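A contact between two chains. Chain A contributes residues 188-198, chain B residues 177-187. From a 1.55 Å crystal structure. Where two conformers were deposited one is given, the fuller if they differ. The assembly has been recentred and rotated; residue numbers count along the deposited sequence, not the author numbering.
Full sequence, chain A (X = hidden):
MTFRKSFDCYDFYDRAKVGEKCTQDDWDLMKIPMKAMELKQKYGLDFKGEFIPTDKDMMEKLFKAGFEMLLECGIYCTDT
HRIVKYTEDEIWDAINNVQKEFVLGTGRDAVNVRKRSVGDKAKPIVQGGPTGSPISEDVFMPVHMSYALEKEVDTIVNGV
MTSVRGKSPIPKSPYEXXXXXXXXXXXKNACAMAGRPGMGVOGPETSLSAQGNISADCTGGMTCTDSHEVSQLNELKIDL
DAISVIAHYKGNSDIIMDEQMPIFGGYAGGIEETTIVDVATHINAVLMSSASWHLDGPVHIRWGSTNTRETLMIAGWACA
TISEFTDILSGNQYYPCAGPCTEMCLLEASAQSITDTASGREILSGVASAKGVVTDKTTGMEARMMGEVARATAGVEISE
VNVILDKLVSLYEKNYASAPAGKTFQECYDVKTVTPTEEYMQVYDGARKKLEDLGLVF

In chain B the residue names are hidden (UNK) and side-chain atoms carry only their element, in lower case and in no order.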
# COMPACT_ATOMS: atom_id res chain seq x y z
N LYS A 188 7.20 -2.60 18.04
CA LYS A 188 6.15 -3.25 17.27
C LYS A 188 6.55 -4.69 17.00
O LYS A 188 5.69 -5.56 16.84
CB LYS A 188 5.86 -2.47 15.99
CG LYS A 188 5.13 -1.17 16.30
CD LYS A 188 4.69 -0.42 15.06
CE LYS A 188 3.87 0.81 15.47
NZ LYS A 188 3.37 1.59 14.29
N ASN A 189 7.85 -4.97 16.96
CA ASN A 189 8.30 -6.34 16.74
C ASN A 189 7.98 -7.18 17.97
O ASN A 189 7.61 -8.37 17.88
CB ASN A 189 9.83 -6.34 16.53
CG ASN A 189 10.27 -6.96 15.21
OD1 ASN A 189 10.05 -8.16 14.98
ND2 ASN A 189 10.90 -6.14 14.32
N ALA A 190 8.06 -6.53 19.13
CA ALA A 190 7.78 -7.17 20.40
C ALA A 190 6.29 -7.48 20.46
O ALA A 190 5.90 -8.55 20.92
CB ALA A 190 8.16 -6.24 21.54
N CYS A 191 5.48 -6.52 20.02
CA CYS A 191 4.04 -6.69 20.02
C CYS A 191 3.68 -7.86 19.10
O CYS A 191 2.80 -8.65 19.42
CB CYS A 191 3.37 -5.41 19.55
SG CYS A 191 3.51 -4.04 20.74
N ALA A 192 4.35 -7.96 17.95
CA ALA A 192 4.09 -9.04 17.01
C ALA A 192 4.39 -10.39 17.65
O ALA A 192 3.66 -11.36 17.45
CB ALA A 192 4.92 -8.85 15.75
N MET A 193 5.48 -10.46 18.41
CA MET A 193 5.86 -11.70 19.07
C MET A 193 4.84 -12.09 20.13
O MET A 193 4.73 -13.27 20.49
CB MET A 193 7.25 -11.57 19.69
CG MET A 193 8.36 -11.61 18.65
SD MET A 193 10.00 -11.66 19.39
CE MET A 193 9.92 -13.23 20.20
N ALA A 194 4.09 -11.11 20.62
CA ALA A 194 3.06 -11.36 21.62
C ALA A 194 1.72 -11.65 20.93
O ALA A 194 0.69 -11.75 21.59
CB ALA A 194 2.92 -10.15 22.55
N GLY A 195 1.76 -11.77 19.61
CA GLY A 195 0.55 -12.06 18.85
C GLY A 195 -0.36 -10.87 18.61
O GLY A 195 -1.55 -11.04 18.32
N ARG A 196 0.19 -9.67 18.70
CA ARG A 196 -0.60 -8.45 18.51
C ARG A 196 0.22 -7.45 17.68
O ARG A 196 0.56 -6.37 18.16
CB ARG A 196 -0.94 -7.87 19.88
CG ARG A 196 -1.55 -8.90 20.83
CD ARG A 196 -1.72 -8.35 22.24
NE ARG A 196 -2.76 -7.32 22.30
CZ ARG A 196 -3.02 -6.59 23.38
NH1 ARG A 196 -2.32 -6.78 24.50
NH2 ARG A 196 -3.98 -5.68 23.35
N PRO A 197 0.52 -7.80 16.42
CA PRO A 197 1.31 -6.97 15.50
C PRO A 197 0.82 -5.54 15.29
O PRO A 197 1.62 -4.64 15.04
CB PRO A 197 1.28 -7.77 14.19
CG PRO A 197 0.94 -9.17 14.61
CD PRO A 197 -0.03 -8.98 15.72
N GLY A 198 -0.49 -5.35 15.37
CA GLY A 198 -1.07 -4.04 15.13
C GLY A 198 -1.27 -3.11 16.31
O GLY A 198 -1.95 -2.09 16.16
N UNK B 177 5.29 -21.78 14.16
CA UNK B 177 4.64 -20.72 13.38
C UNK B 177 5.17 -19.37 13.86
O UNK B 177 5.54 -18.51 13.05
c UNK B 177 2.52 -21.95 12.79
c UNK B 177 3.10 -20.75 13.55
c UNK B 177 2.47 -19.46 13.02
N UNK B 178 5.22 -19.18 15.17
CA UNK B 178 5.72 -17.93 15.74
C UNK B 178 7.15 -17.67 15.27
O UNK B 178 7.48 -16.55 14.87
c UNK B 178 5.68 -17.99 17.28
c UNK B 178 6.22 -16.76 18.02
c UNK B 178 5.41 -15.52 17.62
c UNK B 178 6.14 -16.99 19.52
N UNK B 179 7.99 -18.70 15.30
CA UNK B 179 9.38 -18.54 14.88
C UNK B 179 9.49 -18.23 13.39
O UNK B 179 10.32 -17.42 12.98
c UNK B 179 10.18 -19.81 15.21
N UNK B 180 8.65 -18.86 12.57
CA UNK B 180 8.68 -18.64 11.13
C UNK B 180 8.42 -17.17 10.79
O UNK B 180 9.09 -16.61 9.92
c UNK B 180 7.64 -19.53 10.44
N UNK B 181 7.45 -16.56 11.46
CA UNK B 181 7.14 -15.16 11.20
C UNK B 181 8.18 -14.25 11.86
O UNK B 181 8.68 -13.31 11.24
c UNK B 181 5.76 -14.80 11.74
c UNK B 181 3.27 -15.02 11.62
c UNK B 181 4.60 -15.54 11.09
c UNK B 181 2.09 -15.88 11.18
n UNK B 181 1.84 -15.85 9.71
N UNK B 182 8.50 -14.55 13.11
CA UNK B 182 9.44 -13.75 13.90
C UNK B 182 10.86 -13.69 13.34
O UNK B 182 11.49 -12.63 13.35
o UNK B 182 8.19 -14.23 15.92
c UNK B 182 10.45 -13.45 16.19
c UNK B 182 9.50 -14.28 15.35
N UNK B 183 11.35 -14.82 12.85
CA UNK B 183 12.69 -14.92 12.29
C UNK B 183 13.01 -13.76 11.34
O UNK B 183 13.95 -13.00 11.57
o UNK B 183 13.96 -18.86 10.62
c UNK B 183 14.02 -17.79 9.99
c UNK B 183 12.81 -16.26 11.56
c UNK B 183 14.09 -16.50 10.80
o UNK B 183 13.99 -17.72 8.75
N UNK B 184 12.23 -13.62 10.28
CA UNK B 184 12.50 -12.55 9.32
C UNK B 184 12.15 -11.17 9.85
O UNK B 184 12.80 -10.19 9.50
c UNK B 184 12.03 -11.66 7.00
c UNK B 184 11.79 -12.81 7.98
o UNK B 184 12.33 -14.01 7.40
N UNK B 185 11.12 -11.08 10.70
CA UNK B 185 10.76 -9.78 11.26
C UNK B 185 11.95 -9.23 12.04
O UNK B 185 12.30 -8.06 11.90
n UNK B 185 4.47 -11.34 12.98
c UNK B 185 4.58 -10.58 11.90
n UNK B 185 5.76 -10.07 11.55
n UNK B 185 3.51 -10.31 11.17
c UNK B 185 8.22 -9.96 11.39
c UNK B 185 9.53 -9.90 12.17
c UNK B 185 7.02 -10.29 12.27
N UNK B 186 12.58 -10.08 12.85
CA UNK B 186 13.75 -9.65 13.62
C UNK B 186 14.94 -9.33 12.72
O UNK B 186 15.65 -8.35 12.94
c UNK B 186 13.02 -9.76 16.62
c UNK B 186 13.73 -12.17 16.61
c UNK B 186 13.19 -11.02 15.77
c UNK B 186 14.16 -10.73 14.62
N UNK B 187 15.16 -10.16 11.71
CA UNK B 187 16.28 -9.96 10.80
C UNK B 187 16.15 -8.66 10.01
O UNK B 187 17.13 -7.93 9.85
c UNK B 187 17.43 -10.85 8.75
c UNK B 187 16.91 -12.37 10.67
c UNK B 187 16.44 -11.17 9.86
c UNK B 187 16.91 -13.69 9.92

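Position 177 of chain B carries three side-chain carbons, one bearing the other two, and lies out of reach of the chain A stretch. A fork at the first carbon with nothing further is valine, B:Val177, a compact apolar residue for a buried turn of helix.

Position 178 has four carbons forked at the second, and its CA-to-CB bond points toward chain A, a branch-end carbon lying near the backbone O of A:Met193. It is leucine, B:Leu178; its CD1 lies 3.7 Å from the O of A:Met193, so an apolar branch packs where the chain A helix ends.

Positions 179 and 180 each show one carbon and touch nothing on chain A: B:Ala179 and B:Ala180, small enough for buried sites and favourable to helix.

Position 181 has four carbons in a row ending in nitrogen, out of reach of chain A, hence B:Lys181. Its NZ, though buried, is hydrogen-bonded elsewhere in the structure.

At 182 one carbon carries an oxygen and a carbon, the latter near the SD of A:Met193, which identifies B:Thr182. Its OG1 donates to the O of B:Leu178 at 2.6 Å, satisfying the hydroxyl within its own helix, while its CG2 meets the SD of A:Met193 at 3.7 Å.

Position 183 has three carbons, the third bearing two oxygens: the carboxylate of B:Glu183, out of reach of chain A and hydrogen-bonded elsewhere. Position 184, likewise out of reach, repeats the pattern of one carbon with one oxygen and one carbon, so it is B:Thr184; its buried OG1 is satisfied by a hydrogen bond elsewhere.

Position 185 runs through three carbons and a nitrogen to a carbon bearing two more nitrogens, and points toward chain A; its CB is 3.3 Å from OD1 of A:Asn189. This is B:Arg185. Its long arm brings NH1 to 3.8 Å from CB of A:Ala192 and NH2 to 4.4 Å from CG of A:Pro197, while its guanidinium nitrogens find hydrogen bonds elsewhere.

Position 186 has four carbons forked at the second, a branch end near OD1 of A:Asn189. B:Leu186, apolar and buried, starts sideways but its end comes nearer, CD2 lying 3.8 Å from that OD1. Position 187 has four carbons forked at the first, one arm two carbons long, and points away: B:Ile187, whose branched apolar side chain suits a buried place.

The helices run nearly antiparallel, at 173°, axes 10.5 Å apart at closest approach. Positions 178, 182 and 185 present one helical face to chain A. A:Met193 packs against the first two; B:Arg185 reaches along A:Asn189, A:Ala192 and A:Pro197. A weak hydrogen bond, from ND2 of A:Asn189 to O of B:Arg185 at 3.4 Å, supplements a contact resting chiefly on packing.

Chain B, residues 177-187: VLAAKTETRLI
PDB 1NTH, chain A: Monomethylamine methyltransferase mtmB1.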